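Local coordinates for core protein VP4 (Bluetongue virus, PDB 2JHP) that caps the viral messenger RNA as a multifunctional enzyme of the inner core, carrying out successive steps of cap synthesis, with methyltransferase-like domains that bind S-adenosyl-L-homocysteine, at residues L261-D269 / E285-A293; H317-P325 / E335-R343. All coordinates share one frame; numbering follows the deposited sequence.

Contact 1 of 2, residues L261-D269 / E285-A293; sequences LFIWDVSSD and EDRLGEEIA. With SAH (S-adenosyl-L-homocysteine), chain C.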
loop_
_atom_site.group_PDB
_atom_site.type_symbol
_atom_site.label_atom_id
_atom_site.label_comp_id
_atom_site.label_asym_id
_atom_site.label_seq_id
_atom_site.Cartn_x
_atom_site.Cartn_y
_atom_site.Cartn_z
ATOM N N LEU A 261 25.673 -10.283 -2.888
ATOM C CA LEU A 261 25.840 -9.029 -3.634
ATOM C C LEU A 261 27.261 -8.495 -3.493
ATOM O O LEU A 261 27.821 -8.474 -2.393
ATOM C CB LEU A 261 24.832 -7.977 -3.163
ATOM C CG LEU A 261 25.101 -6.476 -3.318
ATOM C CD1 LEU A 261 25.052 -6.034 -4.769
ATOM C CD2 LEU A 261 24.044 -5.760 -2.504
ATOM N N PHE A 262 27.820 -8.057 -4.620
ATOM C CA PHE A 262 29.183 -7.563 -4.706
ATOM C C PHE A 262 29.167 -6.037 -4.806
ATOM O O PHE A 262 28.594 -5.477 -5.742
ATOM C CB PHE A 262 29.847 -8.192 -5.937
ATOM C CG PHE A 262 31.299 -7.822 -6.131
ATOM C CD1 PHE A 262 32.305 -8.572 -5.531
ATOM C CD2 PHE A 262 31.658 -6.757 -6.952
ATOM C CE1 PHE A 262 33.650 -8.246 -5.722
ATOM C CE2 PHE A 262 33.003 -6.427 -7.155
ATOM C CZ PHE A 262 33.999 -7.171 -6.536
ATOM N N ILE A 263 29.784 -5.375 -3.826
ATOM C CA ILE A 263 29.845 -3.907 -3.766
ATOM C C ILE A 263 31.305 -3.424 -3.845
ATOM O O ILE A 263 32.124 -3.782 -2.993
ATOM C CB ILE A 263 29.172 -3.350 -2.486
ATOM C CG1 ILE A 263 27.704 -3.779 -2.416
ATOM C CG2 ILE A 263 29.282 -1.823 -2.448
ATOM C CD1 ILE A 263 26.920 -3.181 -1.251
ATOM N N TRP A 264 31.610 -2.617 -4.870
ATOM C CA TRP A 264 32.978 -2.129 -5.160
ATOM C C TRP A 264 33.034 -0.607 -5.137
ATOM O O TRP A 264 32.400 0.060 -5.968
ATOM C CB TRP A 264 33.457 -2.656 -6.520
ATOM C CG TRP A 264 34.853 -2.227 -6.964
ATOM C CD1 TRP A 264 35.203 -1.045 -7.565
ATOM C CD2 TRP A 264 36.056 -3.006 -6.890
ATOM N NE1 TRP A 264 36.555 -1.037 -7.857
ATOM C CE2 TRP A 264 37.100 -2.231 -7.457
ATOM C CE3 TRP A 264 36.354 -4.284 -6.399
ATOM C CZ2 TRP A 264 38.415 -2.689 -7.527
ATOM C CZ3 TRP A 264 37.659 -4.738 -6.477
ATOM C CH2 TRP A 264 38.672 -3.943 -7.031
ATOM N N ASP A 265 33.797 -0.078 -4.175
ATOM C CA ASP A 265 33.965 1.368 -3.983
ATOM C C ASP A 265 35.437 1.746 -3.867
ATOM O O ASP A 265 35.799 2.722 -3.199
ATOM C CB ASP A 265 33.174 1.857 -2.752
ATOM C CG ASP A 265 32.910 3.363 -2.782
ATOM O OD1 ASP A 265 32.731 3.930 -3.885
ATOM O OD2 ASP A 265 32.882 3.985 -1.702
ATOM N N VAL A 266 36.279 0.976 -4.546
ATOM C CA VAL A 266 37.730 1.160 -4.516
ATOM C C VAL A 266 38.204 2.480 -5.162
ATOM O O VAL A 266 37.805 2.824 -6.279
ATOM C CB VAL A 266 38.434 -0.072 -5.148
ATOM C CG1 VAL A 266 39.934 0.129 -5.265
ATOM C CG2 VAL A 266 38.119 -1.322 -4.340
ATOM N N SER A 267 39.040 3.211 -4.424
ATOM C CA SER A 267 39.707 4.429 -4.898
ATOM C C SER A 267 40.998 4.659 -4.093
ATOM O O SER A 267 41.112 4.186 -2.961
ATOM C CB SER A 267 38.782 5.644 -4.777
ATOM O OG SER A 267 38.664 6.072 -3.432
ATOM N N SER A 268 41.954 5.384 -4.677
ATOM C CA SER A 268 43.264 5.601 -4.043
ATOM C C SER A 268 43.696 7.070 -4.014
ATOM O O SER A 268 42.921 7.958 -4.360
ATOM C CB SER A 268 44.336 4.745 -4.729
ATOM O OG SER A 268 44.299 3.404 -4.270
ATOM N N ASP A 269 44.935 7.309 -3.579
ATOM C CA ASP A 269 45.558 8.637 -3.613
ATOM C C ASP A 269 46.263 8.868 -4.949
ATOM O O ASP A 269 47.154 9.725 -5.058
ATOM C CB ASP A 269 46.559 8.789 -2.463
ATOM C CG ASP A 269 45.952 9.453 -1.241
ATOM O OD1 ASP A 269 45.967 10.704 -1.173
ATOM O OD2 ASP A 269 45.473 8.722 -0.340
ATOM N N GLU A 285 40.869 0.859 -11.943
ATOM C CA GLU A 285 40.196 0.382 -10.717
ATOM C C GLU A 285 38.726 0.086 -10.946
ATOM O O GLU A 285 38.237 -0.955 -10.521
ATOM C CB GLU A 285 40.334 1.371 -9.555
ATOM C CG GLU A 285 41.766 1.563 -9.074
ATOM C CD GLU A 285 41.904 2.749 -8.141
ATOM O OE1 GLU A 285 41.032 3.653 -8.181
ATOM O OE2 GLU A 285 42.890 2.774 -7.372
ATOM N N ASP A 286 38.024 1.002 -11.606
ATOM C CA ASP A 286 36.611 0.788 -11.902
ATOM C C ASP A 286 36.456 -0.443 -12.792
ATOM O O ASP A 286 35.593 -1.282 -12.535
ATOM C CB ASP A 286 35.978 2.020 -12.566
ATOM C CG ASP A 286 35.941 3.257 -11.649
ATOM O OD1 ASP A 286 36.233 3.150 -10.429
ATOM O OD2 ASP A 286 35.591 4.339 -12.164
ATOM N N ARG A 287 37.307 -0.541 -13.815
ATOM C CA ARG A 287 37.339 -1.687 -14.729
ATOM C C ARG A 287 37.654 -3.004 -14.015
ATOM O O ARG A 287 37.161 -4.056 -14.423
ATOM C CB ARG A 287 38.374 -1.489 -15.864
ATOM C CG ARG A 287 37.996 -0.568 -17.050
ATOM C CD ARG A 287 36.516 -0.113 -17.062
ATOM N NE ARG A 287 36.376 1.259 -16.566
ATOM C CZ ARG A 287 35.257 1.783 -16.080
ATOM N NH1 ARG A 287 34.152 1.055 -16.005
ATOM N NH2 ARG A 287 35.247 3.043 -15.655
ATOM N N LEU A 288 38.489 -2.939 -12.973
ATOM C CA LEU A 288 38.906 -4.131 -12.229
ATOM C C LEU A 288 37.750 -4.722 -11.439
ATOM O O LEU A 288 37.525 -5.933 -11.482
ATOM C CB LEU A 288 40.067 -3.826 -11.276
ATOM C CG LEU A 288 40.612 -5.029 -10.498
ATOM C CD1 LEU A 288 41.131 -6.093 -11.470
ATOM C CD2 LEU A 288 41.705 -4.628 -9.497
ATOM N N GLY A 289 37.034 -3.849 -10.726
ATOM C CA GLY A 289 35.872 -4.224 -9.932
ATOM C C GLY A 289 34.832 -4.937 -10.759
ATOM O O GLY A 289 34.256 -5.932 -10.318
ATOM N N GLU A 290 34.613 -4.416 -11.965
ATOM C CA GLU A 290 33.707 -5.002 -12.944
ATOM C C GLU A 290 34.163 -6.402 -13.366
ATOM O O GLU A 290 33.374 -7.352 -13.367
ATOM C CB GLU A 290 33.597 -4.086 -14.171
ATOM C CG GLU A 290 32.831 -2.785 -13.931
ATOM C CD GLU A 290 32.926 -1.797 -15.093
ATOM O OE1 GLU A 290 33.422 -2.169 -16.186
ATOM O OE2 GLU A 290 32.505 -0.634 -14.906
ATOM N N GLU A 291 35.445 -6.505 -13.722
ATOM C CA GLU A 291 36.076 -7.746 -14.158
ATOM C C GLU A 291 36.039 -8.821 -13.073
ATOM O O GLU A 291 35.661 -9.955 -13.337
ATOM C CB GLU A 291 37.514 -7.465 -14.579
ATOM C CG GLU A 291 37.630 -6.700 -15.892
ATOM C CD GLU A 291 39.055 -6.266 -16.215
ATOM O OE1 GLU A 291 40.001 -6.667 -15.485
ATOM O OE2 GLU A 291 39.231 -5.519 -17.211
ATOM N N ILE A 292 36.418 -8.455 -11.850
ATOM C CA ILE A 292 36.310 -9.356 -10.699
ATOM C C ILE A 292 34.876 -9.858 -10.527
ATOM O O ILE A 292 34.649 -11.051 -10.299
ATOM C CB ILE A 292 36.852 -8.693 -9.409
ATOM C CG1 ILE A 292 38.391 -8.675 -9.465
ATOM C CG2 ILE A 292 36.360 -9.433 -8.166
ATOM C CD1 ILE A 292 39.088 -7.919 -8.345
ATOM N N ALA A 293 33.918 -8.944 -10.671
ATOM C CA ALA A 293 32.501 -9.281 -10.555
ATOM C C ALA A 293 32.063 -10.241 -11.666
ATOM O O ALA A 293 31.398 -11.241 -11.393
ATOM C CB ALA A 293 31.628 -8.004 -10.539
HETATM N N SAH C . 33.264 3.164 1.035
HETATM C CA SAH C . 33.994 4.257 1.753
HETATM C CB SAH C . 34.592 5.289 0.793
HETATM C CG SAH C . 35.636 4.711 -0.158
HETATM S SD SAH C . 37.288 5.321 0.235
HETATM C C SAH C . 33.079 4.928 2.773
HETATM O O SAH C . 31.855 4.913 2.637
HETATM O OXT SAH C . 33.549 5.489 3.763
HETATM C "C5'" SAH C . 38.121 4.179 -0.886
HETATM C "C4'" SAH C . 38.863 3.133 -0.074
HETATM O "O4'" SAH C . 39.289 2.077 -0.895
HETATM C "C3'" SAH C . 40.117 3.669 0.595
HETATM O "O3'" SAH C . 39.842 3.796 1.966
HETATM C "C2'" SAH C . 41.190 2.624 0.333
HETATM O "O2'" SAH C . 41.775 2.178 1.532
HETATM C "C1'" SAH C . 40.406 1.481 -0.275
HETATM N N9 SAH C . 41.105 0.654 -1.269
HETATM C C8 SAH C . 41.994 1.039 -2.238
HETATM N N7 SAH C . 42.349 -0.060 -2.943
HETATM C C5 SAH C . 41.694 -1.131 -2.447
HETATM C C6 SAH C . 41.683 -2.480 -2.787
HETATM N N6 SAH C . 42.431 -2.925 -3.791
HETATM N N1 SAH C . 40.889 -3.359 -2.070
HETATM C C2 SAH C . 40.113 -2.903 -1.028
HETATM N N3 SAH C . 40.127 -1.560 -0.701
HETATM C C4 SAH C . 40.905 -0.693 -1.396
#
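F262 and W264, alternate residues of strand 260-264, press their rings onto helix 280-295; strand and helix form the first half of a beta-alpha-beta crossover in a Rossmann-like methyltransferase domain. The axes of 261-264 and 285-293 run nearly antiparallel (168°), 9.2 Å apart at closest. F262 puts CZ against I292 CG2 (3.7 Å) and CD2 beside the methyl of A293, whose small size lets the helix backbone come over one face of the ring. Two residues on, with CG anti to the backbone N (chi1 180°), the indole of W264 swings out over the helix, where it is sandwiched. G289, lacking a side chain, brings its CA over one face, 3.4 Å from the centroid of the six-membered ring and 18° off the normal, a CH-pi contact; V266 CG2 covers the opposite face. L288 CD2 and I292 CD1 close round the far end of the indole at CH2 and CZ3. D265 starts off away from the helix, and its OD2 accepts a 2.9 Å hydrogen bond from the amino N of S-adenosyl-L-homocysteine. V266 is branched, so it serves two rings: while CG2 meets the indole, CG1 lies 3.4 Å from adenine N7. S267 OG sits near the ligand's C5'. Beyond it, E285 reaches out with an extended chain; OE1 is engaged by R308 in a salt bridge, and S268 OG lies 3.5 Å from E285 OE2, a weak hydrogen bond at most.

Contact 2 of 2, residues H317-P325 / E335-R343; sequences HCISTYLFP and ELRNFMRLR
T321 and Y322 both stand opposite F339, a classic beta bulge in an otherwise regular antiparallel pairing. Their two backbone N atoms converge on F339 O, each at 2.9 Å, so one carbonyl serves two donors. T321 also contributes its hydroxyl: with chi1 at -68°, OG1 is placed to accept a nearly straight bond (167°) from R341 N at 2.8 Å, and P354 O is a further partner. The hydroxyl probably stands in for a backbone acceptor where the bulge upsets the register. Past it, F324 and R337 form a hydrogen-bonded pair, with N to O distances of 3.1 Å in both directions. N338 turns its amide toward the bend between strands 315-320 and 322-324, CG anti to the backbone N (chi1 -174°); as modelled, ND2 makes weak, bent bonds to S320 OG (2.6 Å) and Y322 O, but OD1 lies 2.9 Å from I319 O, also an acceptor, so the way the amide is turned is doubtful. L323 CD2 packs against the amide carbon. On the other face of the hairpin the aromatic residues gather. The side chains of Y322 and F339 leave the sheet alongside each other, Y322 CD1 3.5 Å from F339 CD2, and F324 CZ touches F339 CB. Strand 322-324 is one edge of its sheet; strand 335-341 separates it from strand 302-308, to which it is joined by backbone hydrogen bonding between N338 and I305. M340 reaches A293 of helix 280-295, whereas F324 and R337 pack on Y185 of helix 178-186.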
loop_
_atom_site.group_PDB
_atom_site.type_symbol
_atom_site.label_atom_id
_atom_site.label_comp_id
_atom_site.label_asym_id
_atom_site.label_seq_id
_atom_site.Cartn_x
_atom_site.Cartn_y
_atom_site.Cartn_z
ATOM N N HIS A 317 34.680 2.025 -22.931
ATOM C CA HIS A 317 33.921 0.803 -22.684
ATOM C C HIS A 317 33.983 0.321 -21.240
ATOM O O HIS A 317 34.908 0.654 -20.490
ATOM C CB HIS A 317 34.363 -0.306 -23.639
ATOM C CG HIS A 317 34.104 0.001 -25.080
ATOM N ND1 HIS A 317 32.879 -0.204 -25.675
ATOM C CD2 HIS A 317 34.917 0.497 -26.047
ATOM C CE1 HIS A 317 32.944 0.149 -26.946
ATOM N NE2 HIS A 317 34.171 0.579 -27.199
ATOM N N CYS A 318 32.976 -0.468 -20.868
ATOM C CA CYS A 318 32.889 -1.060 -19.545
ATOM C C CYS A 318 31.938 -2.264 -19.544
ATOM O O CYS A 318 31.249 -2.520 -20.532
ATOM C CB CYS A 318 32.408 -0.017 -18.537
ATOM S SG CYS A 318 30.689 0.426 -18.718
ATOM N N ILE A 319 31.908 -2.992 -18.430
ATOM C CA ILE A 319 31.036 -4.144 -18.277
ATOM C C ILE A 319 29.876 -3.750 -17.368
ATOM O O ILE A 319 30.068 -3.451 -16.188
ATOM C CB ILE A 319 31.798 -5.349 -17.708
ATOM C CG1 ILE A 319 32.953 -5.736 -18.637
ATOM C CG2 ILE A 319 30.859 -6.522 -17.521
ATOM C CD1 ILE A 319 34.070 -6.470 -17.939
ATOM N N SER A 320 28.669 -3.744 -17.923
ATOM C CA SER A 320 27.533 -3.162 -17.223
ATOM C C SER A 320 26.174 -3.774 -17.564
ATOM O O SER A 320 26.002 -4.425 -18.592
ATOM C CB SER A 320 27.489 -1.650 -17.487
ATOM O OG SER A 320 26.398 -1.041 -16.807
ATOM N N THR A 321 25.218 -3.549 -16.668
ATOM C CA THR A 321 23.801 -3.715 -16.967
ATOM C C THR A 321 23.178 -2.313 -17.060
ATOM O O THR A 321 22.583 -1.957 -18.077
ATOM C CB THR A 321 23.088 -4.599 -15.906
ATOM O OG1 THR A 321 23.554 -5.956 -15.994
ATOM C CG2 THR A 321 21.568 -4.572 -16.093
ATOM N N TYR A 322 23.336 -1.518 -16.006
ATOM C CA TYR A 322 22.905 -0.121 -16.030
ATOM C C TYR A 322 23.989 0.792 -15.480
ATOM O O TYR A 322 24.844 0.361 -14.714
ATOM C CB TYR A 322 21.630 0.102 -15.200
ATOM C CG TYR A 322 20.409 -0.716 -15.577
ATOM C CD1 TYR A 322 19.797 -1.534 -14.641
ATOM C CD2 TYR A 322 19.848 -0.644 -16.857
ATOM C CE1 TYR A 322 18.665 -2.273 -14.967
ATOM C CE2 TYR A 322 18.723 -1.384 -17.194
ATOM C CZ TYR A 322 18.135 -2.193 -16.244
ATOM O OH TYR A 322 17.017 -2.924 -16.567
ATOM N N LEU A 323 23.947 2.052 -15.897
ATOM C CA LEU A 323 24.667 3.123 -15.224
ATOM C C LEU A 323 23.637 4.157 -14.784
ATOM O O LEU A 323 22.799 4.595 -15.581
ATOM C CB LEU A 323 25.712 3.764 -16.142
ATOM C CG LEU A 323 26.808 2.887 -16.758
ATOM C CD1 LEU A 323 27.558 3.653 -17.858
ATOM C CD2 LEU A 323 27.783 2.364 -15.716
ATOM N N PHE A 324 23.663 4.530 -13.511
ATOM C CA PHE A 324 22.730 5.555 -13.067
ATOM C C PHE A 324 23.281 6.595 -12.115
ATOM O O PHE A 324 24.332 6.395 -11.508
ATOM C CB PHE A 324 21.427 4.959 -12.527
ATOM C CG PHE A 324 21.582 3.653 -11.818
ATOM C CD1 PHE A 324 22.468 3.517 -10.760
ATOM C CD2 PHE A 324 20.796 2.567 -12.191
ATOM C CE1 PHE A 324 22.588 2.302 -10.087
ATOM C CE2 PHE A 324 20.898 1.343 -11.530
ATOM C CZ PHE A 324 21.794 1.211 -10.473
ATOM N N PRO A 325 22.565 7.728 -12.001
ATOM C CA PRO A 325 22.971 8.806 -11.107
ATOM C C PRO A 325 22.859 8.388 -9.645
ATOM O O PRO A 325 22.155 7.429 -9.323
ATOM C CB PRO A 325 21.981 9.930 -11.426
ATOM C CG PRO A 325 21.324 9.538 -12.717
ATOM C CD PRO A 325 21.317 8.050 -12.720
ATOM N N GLU A 335 30.408 11.142 -11.108
ATOM C CA GLU A 335 30.533 9.742 -10.751
ATOM C C GLU A 335 29.137 9.134 -10.737
ATOM O O GLU A 335 28.184 9.731 -10.219
ATOM C CB GLU A 335 31.177 9.640 -9.375
ATOM C CG GLU A 335 31.451 8.253 -8.889
ATOM C CD GLU A 335 32.136 8.270 -7.540
ATOM O OE1 GLU A 335 33.330 8.641 -7.495
ATOM O OE2 GLU A 335 31.483 7.920 -6.526
ATOM N N LEU A 336 29.021 7.961 -11.339
ATOM C CA LEU A 336 27.766 7.224 -11.355
ATOM C C LEU A 336 27.978 5.914 -10.633
ATOM O O LEU A 336 29.048 5.684 -10.064
ATOM C CB LEU A 336 27.317 6.957 -12.793
ATOM C CG LEU A 336 27.219 8.163 -13.731
ATOM C CD1 LEU A 336 27.069 7.667 -15.137
ATOM C CD2 LEU A 336 26.075 9.107 -13.374
ATOM N N ARG A 337 26.956 5.065 -10.650
ATOM C CA ARG A 337 27.077 3.702 -10.144
ATOM C C ARG A 337 26.763 2.715 -11.249
ATOM O O ARG A 337 25.866 2.934 -12.067
ATOM C CB ARG A 337 26.171 3.472 -8.933
ATOM C CG ARG A 337 26.614 4.194 -7.673
ATOM C CD ARG A 337 27.952 3.683 -7.181
ATOM N NE ARG A 337 28.571 4.616 -6.247
ATOM C CZ ARG A 337 29.766 4.445 -5.684
ATOM N NH1 ARG A 337 30.482 3.353 -5.929
ATOM N NH2 ARG A 337 30.242 5.364 -4.856
ATOM N N ASN A 338 27.537 1.643 -11.283
ATOM C CA ASN A 338 27.393 0.628 -12.301
ATOM C C ASN A 338 26.698 -0.559 -11.695
ATOM O O ASN A 338 27.284 -1.274 -10.885
ATOM C CB ASN A 338 28.765 0.218 -12.836
ATOM C CG ASN A 338 28.680 -0.731 -14.019
ATOM O OD1 ASN A 338 29.701 -1.138 -14.555
ATOM N ND2 ASN A 338 27.470 -1.090 -14.425
ATOM N N PHE A 339 25.437 -0.743 -12.064
ATOM C CA PHE A 339 24.706 -1.922 -11.646
ATOM C C PHE A 339 24.914 -3.057 -12.648
ATOM O O PHE A 339 24.793 -2.863 -13.866
ATOM C CB PHE A 339 23.211 -1.630 -11.447
ATOM C CG PHE A 339 22.394 -2.863 -11.183
ATOM C CD1 PHE A 339 22.499 -3.540 -9.971
ATOM C CD2 PHE A 339 21.546 -3.370 -12.158
ATOM C CE1 PHE A 339 21.758 -4.689 -9.734
ATOM C CE2 PHE A 339 20.804 -4.517 -11.929
ATOM C CZ PHE A 339 20.908 -5.178 -10.719
ATOM N N MET A 340 25.228 -4.233 -12.117
ATOM C CA MET A 340 25.491 -5.402 -12.929
ATOM C C MET A 340 24.556 -6.512 -12.471
ATOM O O MET A 340 24.629 -6.953 -11.320
ATOM C CB MET A 340 26.951 -5.855 -12.773
ATOM C CG MET A 340 28.032 -4.831 -13.174
ATOM S SD MET A 340 29.739 -5.353 -12.827
ATOM C CE MET A 340 29.871 -6.794 -13.869
ATOM N N ARG A 341 23.661 -6.947 -13.361
ATOM C CA ARG A 341 22.810 -8.103 -13.085
ATOM C C ARG A 341 23.533 -9.344 -13.570
ATOM O O ARG A 341 23.922 -9.442 -14.738
ATOM C CB ARG A 341 21.452 -7.973 -13.757
ATOM C CG ARG A 341 20.381 -8.879 -13.122
ATOM C CD ARG A 341 19.745 -9.766 -14.158
ATOM N NE ARG A 341 20.605 -10.885 -14.503
ATOM C CZ ARG A 341 20.625 -11.491 -15.682
ATOM N NH1 ARG A 341 19.827 -11.087 -16.663
ATOM N NH2 ARG A 341 21.456 -12.502 -15.881
ATOM N N LEU A 342 23.735 -10.281 -12.656
ATOM C CA LEU A 342 24.529 -11.460 -12.944
ATOM C C LEU A 342 23.697 -12.731 -12.815
ATOM O O LEU A 342 22.510 -12.679 -12.534
ATOM C CB LEU A 342 25.736 -11.514 -12.000
ATOM C CG LEU A 342 26.689 -10.320 -11.957
ATOM C CD1 LEU A 342 27.640 -10.432 -10.769
ATOM C CD2 LEU A 342 27.473 -10.202 -13.250
ATOM N N ARG A 343 24.316 -13.874 -13.060
ATOM C CA ARG A 343 23.706 -15.129 -12.677
ATOM C C ARG A 343 24.329 -15.444 -11.334
ATOM O O ARG A 343 25.405 -14.929 -11.012
ATOM C CB ARG A 343 23.939 -16.235 -13.714
ATOM C CG ARG A 343 25.378 -16.453 -14.103
ATOM C CD ARG A 343 25.743 -15.763 -15.415
ATOM N NE ARG A 343 27.185 -15.508 -15.480
ATOM C CZ ARG A 343 28.124 -16.453 -15.435
ATOM N NH1 ARG A 343 27.796 -17.738 -15.321
ATOM N NH2 ARG A 343 29.406 -16.109 -15.490
#

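In the fold
Both contacts belong to one seven-stranded mixed sheet, whose order 3-2-1-4-5-7-6 is that of class I methyltransferases; the centres of contact 1 and contact 2 are about 11 Å apart. Contact 1 supplies the fourth strand and the helix leading to the fifth, contact 2 the hairpin of the last two strands. D265 OD1 forms a salt bridge with R337 NH2 at 3.0 Å, so the aspartate that holds the ligand's amino group has a second-shell partner in contact 2; R337, held in turn at NE by Q326, has its side chain about 7 Å from S-adenosyl-L-homocysteine. From helix 280-295, E290 OE1 probably accepts a hydrogen bond from I319 N (2.8 Å) of strand 315-320. D224, G197, T203 and V242 also hydrogen-bond the ligand.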